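Local coordinates for cytochrome P450 RhF (Acinetobacter radioresistens, PDB 6RO8), which probably catalyses haem-dependent monooxygenation, this chain being the cytochrome P450 domain of a longer protein that also carries flavin and iron-sulfur reductase parts, at residues Q40-A45 against V344-N349; G154-G159 against R400-L405; K284-D289 against E308-H313. All blocks are in the same frame, centred on the assembly; numbering follows the deposited sequence.

Contact 1: residues Q40-A45 against V344-N349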
loop_
_atom_site.group_PDB
_atom_site.type_symbol
_atom_site.label_atom_id
_atom_site.label_comp_id
_atom_site.label_asym_id
_atom_site.label_seq_id
_atom_site.Cartn_x
_atom_site.Cartn_y
_atom_site.Cartn_z
ATOM N N GLN A 40 -0.538 6.279 -16.047
ATOM C CA GLN A 40 0.360 7.428 -16.030
ATOM C C GLN A 40 0.166 8.283 -14.784
ATOM O O GLN A 40 1.145 8.769 -14.203
ATOM C CB GLN A 40 0.143 8.277 -17.277
ATOM C CG GLN A 40 1.047 7.948 -18.432
ATOM C CD GLN A 40 0.772 8.855 -19.611
ATOM O OE1 GLN A 40 -0.012 9.795 -19.503
ATOM N NE2 GLN A 40 1.403 8.576 -20.745
ATOM N N ASP A 41 -1.082 8.475 -14.368
ATOM C CA ASP A 41 -1.473 9.395 -13.307
ATOM C C ASP A 41 -2.903 9.091 -12.873
ATOM O O ASP A 41 -3.848 9.576 -13.504
ATOM C CB ASP A 41 -1.360 10.842 -13.796
ATOM C CG ASP A 41 -1.459 11.866 -12.667
ATOM O OD1 ASP A 41 -2.151 11.609 -11.646
ATOM O OD2 ASP A 41 -0.855 12.952 -12.818
ATOM N N PRO A 42 -3.109 8.310 -11.804
ATOM C CA PRO A 42 -4.494 7.934 -11.432
ATOM C C PRO A 42 -5.378 9.119 -11.084
ATOM O O PRO A 42 -6.528 9.163 -11.532
ATOM C CB PRO A 42 -4.321 6.998 -10.232
ATOM C CG PRO A 42 -2.866 6.831 -10.017
ATOM C CD PRO A 42 -2.088 7.760 -10.903
ATOM N N ALA A 43 -4.882 10.085 -10.298
ATOM C CA ALA A 43 -5.712 11.235 -9.960
ATOM C C ALA A 43 -6.017 12.082 -11.181
ATOM O O ALA A 43 -7.127 12.616 -11.304
ATOM C CB ALA A 43 -5.040 12.092 -8.897
ATOM N N LEU A 44 -5.058 12.218 -12.093
ATOM C CA LEU A 44 -5.313 13.024 -13.278
ATOM C C LEU A 44 -6.346 12.352 -14.180
ATOM O O LEU A 44 -7.221 13.020 -14.743
ATOM C CB LEU A 44 -3.998 13.294 -14.016
ATOM C CG LEU A 44 -4.066 14.155 -15.285
ATOM C CD1 LEU A 44 -4.682 15.530 -14.992
ATOM C CD2 LEU A 44 -2.699 14.280 -15.932
ATOM N N ALA A 45 -6.287 11.025 -14.292
ATOM C CA ALA A 45 -7.224 10.294 -15.131
ATOM C C ALA A 45 -8.662 10.440 -14.647
ATOM O O ALA A 45 -9.592 10.283 -15.441
ATOM C CB ALA A 45 -6.815 8.818 -15.188
ATOM N N VAL A 344 -11.038 5.454 -4.913
ATOM C CA VAL A 344 -9.782 5.895 -5.543
ATOM C C VAL A 344 -9.193 7.018 -4.691
ATOM O O VAL A 344 -9.398 8.204 -4.950
ATOM C CB VAL A 344 -9.972 6.303 -6.996
ATOM C CG1 VAL A 344 -8.613 6.627 -7.608
ATOM C CG2 VAL A 344 -10.605 5.193 -7.745
ATOM N N SER A 345 -8.407 6.622 -3.682
ATOM C CA SER A 345 -7.886 7.583 -2.713
ATOM C C SER A 345 -6.907 8.582 -3.335
ATOM O O SER A 345 -6.839 9.730 -2.885
ATOM C CB SER A 345 -7.225 6.850 -1.551
ATOM O OG SER A 345 -6.513 5.733 -2.019
ATOM N N ALA A 346 -6.134 8.176 -4.348
ATOM C CA ALA A 346 -5.366 9.157 -5.110
ATOM C C ALA A 346 -6.266 10.270 -5.635
ATOM O O ALA A 346 -5.903 11.449 -5.588
ATOM C CB ALA A 346 -4.640 8.477 -6.271
ATOM N N SER A 347 -7.454 9.913 -6.127
ATOM C CA SER A 347 -8.385 10.905 -6.647
ATOM C C SER A 347 -8.927 11.780 -5.532
ATOM O O SER A 347 -9.063 13.001 -5.694
ATOM C CB SER A 347 -9.531 10.207 -7.372
ATOM O OG SER A 347 -10.497 11.148 -7.768
ATOM N N ALA A 348 -9.273 11.156 -4.402
ATOM C CA ALA A 348 -9.829 11.905 -3.285
ATOM C C ALA A 348 -8.811 12.891 -2.736
ATOM O O ALA A 348 -9.169 13.987 -2.276
ATOM C CB ALA A 348 -10.275 10.946 -2.188
ATOM N N ASN A 349 -7.531 12.504 -2.767
ATOM C CA ASN A 349 -6.461 13.351 -2.274
ATOM C C ASN A 349 -6.146 14.487 -3.228
ATOM O O ASN A 349 -5.464 15.438 -2.822
ATOM C CB ASN A 349 -5.213 12.521 -2.004
ATOM C CG ASN A 349 -5.400 11.562 -0.837
ATOM O OD1 ASN A 349 -6.372 11.677 -0.073
ATOM N ND2 ASN A 349 -4.448 10.629 -0.664
#
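Pro42 and Ala43 lay two small apolar groups on Ala346 and Ser347, with no hydrogen bond passing between the segments. The ring of Pro42 comes in through CB, which lies 4.2 Å from Ala346 CB. Ala43 meets the same turn one residue on: its CB rests over the peptide after Ala346, 3.5 Å from Ala346 O and 4.2 Å from Ser347 CA. With side chains this small on the facing sides, the backbones come close, Ala43 CA lying 4.3 Å from Ser347 CA.

The short helix 345-349 follows strand 340-343 of the mixed sheet, the place of helix K' in cytochromes P450, and Val344 still bonds to Val66 through its backbone. The contact therefore joins the helical turn 42-45 near the N-terminus to this helix, just past the sheet.

Polar groups act around the apolar patch. Asp41 N-caps the helical turn of Pro42-Ala45, its OD1 accepting from Leu44 N at 3.0 Å (158°) from above the carboxylate plane. Ser347 OG, turned anti to its own backbone N (chi1 174°), bonds to Thr67 O and Arg50 NH1. The same NH1 also reaches Ala43 O, so one guanidinium ties both segments together.

Contact 2: residues G154-G159 against R400-L405; sequences GFIYKG and RRIPDL
This is a small, partly buried hydrophobic contact between two chain turns at the periphery of the domain, where Phe155 and Ile156, near the end of helix 134-155, meet Arg401 and Ile402, at the end of helix 384-401. The backbones stay well apart, Ile156 CA lying 8.0 Å from Ile402 CA, so side chains do all the bridging. Ile156 supplies the main touch. Its CG1 branch stretches away from the backbone N (chi1 179°) and carries CD1 across to Ile402, 3.4 Å from CG1 and 3.5 Å from CD1 of that residue. The two isoleucines slide past each other in opposite directions, each branch lying alongside the other. Ile402 CD1 also approaches the ring of Phe155 obliquely, 4.4 Å from CE1.

Type I turns, Phe155-Lys158 and Ile402-Leu405, follow on here, closed by bonds from Lys158 N to Phe155 O and from Leu405 N to Ile402 O. The turns lead into strands 160-162 and 406-407, the two outer strands of the three-stranded antiparallel sheet that corresponds to the beta-3 sheet of P450s. Strand 427-429 runs between them, and the residue after it, Trp430, packs on Phe155, Ile402 and Leu405 while its NE1 donates to Ile156 O.

Arg401 closes the contact on its polar side. Its chain bends at chi3 (47°) and crosses Ile156 at about a right angle, bringing NH2 to 4.2 Å from Ile156 CG2. The guanidinium is held by charge on two sides of the junction: NH1 forms a salt bridge with Glu397, one turn back in its own helix, and NH2 forms another with Asp153, near the end of helix 134-155.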
loop_
_atom_site.group_PDB
_atom_site.type_symbol
_atom_site.label_atom_id
_atom_site.label_comp_id
_atom_site.label_asym_id
_atom_site.label_seq_id
_atom_site.Cartn_x
_atom_site.Cartn_y
_atom_site.Cartn_z
ATOM N N GLY A 154 27.500 2.675 1.759
ATOM C CA GLY A 154 27.978 1.805 0.701
ATOM C C GLY A 154 28.022 2.478 -0.656
ATOM O O GLY A 154 28.937 2.240 -1.444
ATOM N N PHE A 155 27.041 3.312 -0.964
ATOM C CA PHE A 155 26.943 3.829 -2.319
ATOM C C PHE A 155 27.276 5.308 -2.439
ATOM O O PHE A 155 27.364 5.812 -3.564
ATOM C CB PHE A 155 25.543 3.540 -2.905
ATOM C CG PHE A 155 24.402 4.313 -2.273
ATOM C CD1 PHE A 155 24.183 5.653 -2.575
ATOM C CD2 PHE A 155 23.486 3.669 -1.453
ATOM C CE1 PHE A 155 23.108 6.343 -2.031
ATOM C CE2 PHE A 155 22.408 4.357 -0.908
ATOM C CZ PHE A 155 22.216 5.693 -1.202
ATOM N N ILE A 156 27.485 6.011 -1.324
ATOM C CA ILE A 156 27.716 7.443 -1.387
ATOM C C ILE A 156 28.911 7.760 -2.277
ATOM O O ILE A 156 28.943 8.814 -2.919
ATOM C CB ILE A 156 27.907 7.981 0.043
ATOM C CG1 ILE A 156 28.190 9.486 0.075
ATOM C CG2 ILE A 156 29.071 7.266 0.716
ATOM C CD1 ILE A 156 27.159 10.310 -0.612
ATOM N N TYR A 157 29.878 6.842 -2.372
ATOM C CA TYR A 157 31.072 7.101 -3.168
ATOM C C TYR A 157 30.773 7.138 -4.666
ATOM O O TYR A 157 31.515 7.772 -5.422
ATOM C CB TYR A 157 32.126 6.039 -2.867
ATOM C CG TYR A 157 31.878 4.773 -3.641
ATOM C CD1 TYR A 157 30.954 3.841 -3.199
ATOM C CD2 TYR A 157 32.545 4.524 -4.834
ATOM C CE1 TYR A 157 30.714 2.687 -3.914
ATOM C CE2 TYR A 157 32.308 3.381 -5.557
ATOM C CZ TYR A 157 31.393 2.461 -5.097
ATOM O OH TYR A 157 31.160 1.314 -5.827
ATOM N N LYS A 158 29.723 6.457 -5.122
ATOM C CA LYS A 158 29.419 6.425 -6.549
ATOM C C LYS A 158 28.935 7.788 -7.038
ATOM O O LYS A 158 28.400 8.597 -6.278
ATOM C CB LYS A 158 28.346 5.375 -6.862
ATOM C CG LYS A 158 28.536 4.036 -6.176
ATOM C CD LYS A 158 27.632 2.974 -6.781
ATOM C CE LYS A 158 27.502 1.759 -5.871
ATOM N NZ LYS A 158 26.628 0.700 -6.460
ATOM N N GLY A 159 29.111 8.032 -8.339
ATOM C CA GLY A 159 28.485 9.198 -8.943
ATOM C C GLY A 159 26.967 9.125 -8.989
ATOM O O GLY A 159 26.285 10.134 -8.774
ATOM N N ARG A 400 20.660 15.212 4.145
ATOM C CA ARG A 400 21.750 15.640 5.013
ATOM C C ARG A 400 23.098 15.426 4.347
ATOM O O ARG A 400 23.953 16.321 4.343
ATOM C CB ARG A 400 21.704 14.881 6.334
ATOM C CG ARG A 400 22.560 15.489 7.394
ATOM C CD ARG A 400 22.420 14.733 8.693
ATOM N NE ARG A 400 23.234 13.525 8.713
ATOM C CZ ARG A 400 22.731 12.305 8.839
ATOM N NH1 ARG A 400 21.422 12.150 8.955
ATOM N NH2 ARG A 400 23.533 11.242 8.848
ATOM N N ARG A 401 23.301 14.244 3.770
ATOM C CA ARG A 401 24.618 13.854 3.304
ATOM C C ARG A 401 24.812 14.033 1.807
ATOM O O ARG A 401 25.961 14.074 1.349
ATOM C CB ARG A 401 24.889 12.402 3.696
ATOM C CG ARG A 401 24.723 12.176 5.180
ATOM C CD ARG A 401 24.877 10.729 5.524
ATOM N NE ARG A 401 26.048 10.149 4.886
ATOM C CZ ARG A 401 26.399 8.878 5.019
ATOM N NH1 ARG A 401 25.645 8.075 5.763
ATOM N NH2 ARG A 401 27.488 8.410 4.408
ATOM N N ILE A 402 23.737 14.139 1.037
ATOM C CA ILE A 402 23.859 14.412 -0.389
ATOM C C ILE A 402 22.916 15.556 -0.735
ATOM O O ILE A 402 21.889 15.334 -1.392
ATOM C CB ILE A 402 23.530 13.174 -1.232
ATOM C CG1 ILE A 402 24.123 11.900 -0.629
ATOM C CG2 ILE A 402 24.040 13.366 -2.617
ATOM C CD1 ILE A 402 23.804 10.658 -1.446
ATOM N N PRO A 403 23.192 16.781 -0.292
ATOM C CA PRO A 403 22.255 17.882 -0.579
ATOM C C PRO A 403 22.181 18.272 -2.052
ATOM O O PRO A 403 21.208 18.932 -2.446
ATOM C CB PRO A 403 22.794 19.034 0.278
ATOM C CG PRO A 403 24.212 18.666 0.567
ATOM C CD PRO A 403 24.262 17.188 0.638
ATOM N N ASP A 404 23.163 17.898 -2.877
ATOM C CA ASP A 404 23.076 18.141 -4.313
ATOM C C ASP A 404 22.399 16.992 -5.058
ATOM O O ASP A 404 22.432 16.965 -6.290
ATOM C CB ASP A 404 24.467 18.422 -4.905
ATOM C CG ASP A 404 25.382 17.203 -4.906
ATOM O OD1 ASP A 404 25.388 16.445 -3.915
ATOM O OD2 ASP A 404 26.109 17.009 -5.906
ATOM N N LEU A 405 21.792 16.049 -4.338
ATOM C CA LEU A 405 21.044 14.964 -4.953
ATOM C C LEU A 405 20.046 15.494 -5.971
ATOM O O LEU A 405 19.288 16.423 -5.680
ATOM C CB LEU A 405 20.295 14.187 -3.871
ATOM C CG LEU A 405 19.916 12.779 -4.280
ATOM C CD1 LEU A 405 21.237 12.162 -4.443
ATOM C CD2 LEU A 405 19.136 12.091 -3.192
#

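Contact 3: residues K284-D289 against E308-H313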
loop_
_atom_site.group_PDB
_atom_site.type_symbol
_atom_site.label_atom_id
_atom_site.label_comp_id
_atom_site.label_asym_id
_atom_site.label_seq_id
_atom_site.Cartn_x
_atom_site.Cartn_y
_atom_site.Cartn_z
ATOM N N LYS A 284 11.124 10.919 -5.366
ATOM C CA LYS A 284 10.893 11.376 -6.736
ATOM C C LYS A 284 10.251 12.767 -6.751
ATOM O O LYS A 284 10.680 13.652 -7.497
ATOM C CB LYS A 284 10.027 10.352 -7.476
ATOM C CG LYS A 284 9.629 10.688 -8.913
ATOM C CD LYS A 284 8.999 9.457 -9.579
ATOM C CE LYS A 284 8.395 9.796 -10.931
ATOM N NZ LYS A 284 7.456 10.950 -10.823
ATOM N N LEU A 285 9.224 12.971 -5.921
ATOM C CA LEU A 285 8.548 14.259 -5.833
ATOM C C LEU A 285 9.492 15.362 -5.379
ATOM O O LEU A 285 9.603 16.406 -6.033
ATOM C CB LEU A 285 7.382 14.155 -4.858
ATOM C CG LEU A 285 5.973 13.964 -5.373
ATOM C CD1 LEU A 285 5.050 13.981 -4.177
ATOM C CD2 LEU A 285 5.631 15.073 -6.342
ATOM N N LEU A 286 10.168 15.158 -4.242
ATOM C CA LEU A 286 10.960 16.223 -3.638
ATOM C C LEU A 286 12.249 16.497 -4.401
ATOM O O LEU A 286 12.708 17.643 -4.425
ATOM C CB LEU A 286 11.270 15.884 -2.172
ATOM C CG LEU A 286 10.069 15.559 -1.262
ATOM C CD1 LEU A 286 10.504 14.831 0.024
ATOM C CD2 LEU A 286 9.209 16.794 -0.911
ATOM N N LEU A 287 12.857 15.475 -5.009
ATOM C CA LEU A 287 14.084 15.680 -5.776
ATOM C C LEU A 287 13.832 16.426 -7.069
ATOM O O LEU A 287 14.791 16.939 -7.673
ATOM C CB LEU A 287 14.757 14.345 -6.090
ATOM C CG LEU A 287 15.570 13.733 -4.953
ATOM C CD1 LEU A 287 16.358 12.553 -5.471
ATOM C CD2 LEU A 287 16.494 14.742 -4.349
ATOM N N ALA A 288 12.574 16.506 -7.498
ATOM C CA ALA A 288 12.242 17.180 -8.740
ATOM C C ALA A 288 11.928 18.656 -8.543
ATOM O O ALA A 288 12.072 19.435 -9.491
ATOM C CB ALA A 288 11.062 16.482 -9.418
ATOM N N ASP A 289 11.519 19.052 -7.340
ATOM C CA ASP A 289 11.254 20.449 -6.994
ATOM C C ASP A 289 12.456 20.962 -6.197
ATOM O O ASP A 289 12.514 20.860 -4.968
ATOM C CB ASP A 289 9.943 20.553 -6.220
ATOM C CG ASP A 289 9.389 21.960 -6.177
ATOM O OD1 ASP A 289 10.171 22.931 -6.305
ATOM O OD2 ASP A 289 8.161 22.091 -5.994
ATOM N N GLU A 308 4.070 13.840 4.826
ATOM C CA GLU A 308 2.614 13.802 4.790
ATOM C C GLU A 308 2.076 14.366 3.474
ATOM O O GLU A 308 1.134 13.816 2.898
ATOM C CB GLU A 308 2.054 14.565 5.987
ATOM C CG GLU A 308 0.793 13.962 6.577
ATOM C CD GLU A 308 0.954 12.523 7.042
ATOM O OE1 GLU A 308 -0.032 11.770 6.944
ATOM O OE2 GLU A 308 2.044 12.136 7.520
ATOM N N GLU A 309 2.671 15.453 2.969
ATOM C CA GLU A 309 2.191 16.003 1.703
ATOM C C GLU A 309 2.518 15.084 0.525
ATOM O O GLU A 309 1.781 15.063 -0.468
ATOM C CB GLU A 309 2.769 17.405 1.494
ATOM C CG GLU A 309 2.559 17.990 0.103
ATOM C CD GLU A 309 1.131 18.412 -0.145
ATOM O OE1 GLU A 309 0.283 18.095 0.718
ATOM O OE2 GLU A 309 0.855 19.063 -1.189
ATOM N N CYS A 310 3.612 14.321 0.616
ATOM C CA CYS A 310 3.906 13.287 -0.381
ATOM C C CYS A 310 2.906 12.148 -0.352
ATOM O O CYS A 310 2.468 11.672 -1.413
ATOM C CB CYS A 310 5.338 12.760 -0.191
ATOM S SG CYS A 310 6.640 13.894 -0.687
ATOM N N LEU A 311 2.570 11.688 0.854
ATOM C CA LEU A 311 1.551 10.661 1.020
ATOM C C LEU A 311 0.194 11.099 0.455
ATOM O O LEU A 311 -0.550 10.286 -0.124
ATOM C CB LEU A 311 1.421 10.324 2.499
ATOM C CG LEU A 311 2.597 9.531 3.096
ATOM C CD1 LEU A 311 2.419 9.326 4.617
ATOM C CD2 LEU A 311 2.740 8.179 2.364
ATOM N N ARG A 312 -0.162 12.372 0.647
ATOM C CA ARG A 312 -1.366 12.886 0.020
ATOM C C ARG A 312 -1.209 12.944 -1.490
ATOM O O ARG A 312 -2.077 12.479 -2.235
ATOM C CB ARG A 312 -1.708 14.270 0.557
ATOM C CG ARG A 312 -2.998 14.815 -0.049
ATOM C CD ARG A 312 -3.072 16.337 0.041
ATOM N NE ARG A 312 -2.040 16.981 -0.758
ATOM C CZ ARG A 312 -2.201 17.366 -2.017
ATOM N NH1 ARG A 312 -3.356 17.166 -2.634
ATOM N NH2 ARG A 312 -1.202 17.933 -2.673
ATOM N N HIS A 313 -0.093 13.496 -1.959
ATOM C CA HIS A 313 0.009 13.880 -3.360
ATOM C C HIS A 313 0.260 12.674 -4.257
ATOM O O HIS A 313 -0.344 12.536 -5.326
ATOM C CB HIS A 313 1.124 14.906 -3.531
ATOM C CG HIS A 313 1.302 15.345 -4.941
ATOM N ND1 HIS A 313 1.883 14.543 -5.901
ATOM C CD2 HIS A 313 0.949 16.491 -5.567
ATOM C CE1 HIS A 313 1.891 15.184 -7.056
ATOM N NE2 HIS A 313 1.331 16.368 -6.880
#
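Leu285 and Cys310 mark the nearest approach of the two backbones, CA to CA 7.2 Å, where the axes of helices 284-288 and 308-313 pass 10.9 Å apart at 113°. In P450 terms the C-terminal end of the I-helix here meets the K-helix, and Glu309-Arg312 is the ExxR motif of the family. Arg312 grips Glu309 side-on with two nitrogens, NE to OE1 at 3.0 Å and NH2 to OE2 at 2.8 Å, both oxygens being met from above the carboxylate plane. Arg365 forms a salt bridge with Glu309 OE2, completing the Glu-Arg-Arg triad, while Arg312 NH1 donates to Ala358 O. Neither Glu309 nor Arg312 touches segment 284-289.

The contact itself is apolar and centres on the thiol of Cys310. With SG anti to its carbonyl carbon (chi1 -72°), the sulfur points into the notch between two successive leucines. Leu285 CD1 lies 3.8 Å from SG, and the isobutyl end of Leu286 comes at the same sulfur with its CG at 3.9 Å. Leu286 also packs on Ile395 of helix 384-401 and Trp293 of helix 290-298, which places the contact where four helices meet.

One turn along from Cys310, His313 also packs on Leu285. His313 NE2 bonds to Asp359 O, which helps fix the imidazole. CD1 of Leu285 comes at the ring obliquely, 3.6 Å from His313 ND1, and CD2 of Leu285 lies 3.8 Å from His313 CE1.

How the contacts relate
Contact 3 lies between the other two, its centre 15 Å from contact 1 and 20 Å from contact 2, whose own centres are 32 Å apart. It touches both: Asn349 O of contact 1 packs 2.7 Å from Arg312 NH1, and Leu405 O of contact 2 packs 3.5 Å from Leu287 CD2. In sequence, contact 3 is nested within the loops closed by each of the others, which themselves alternate along the chain. None belongs to the haem pocket, where Cys381 ligates the iron, but the side chains of Cys310 and Ala346 come within about 10 and 11 Å of the haem. Contact 2 is peripheral, its centre about 28 Å from the chain centre.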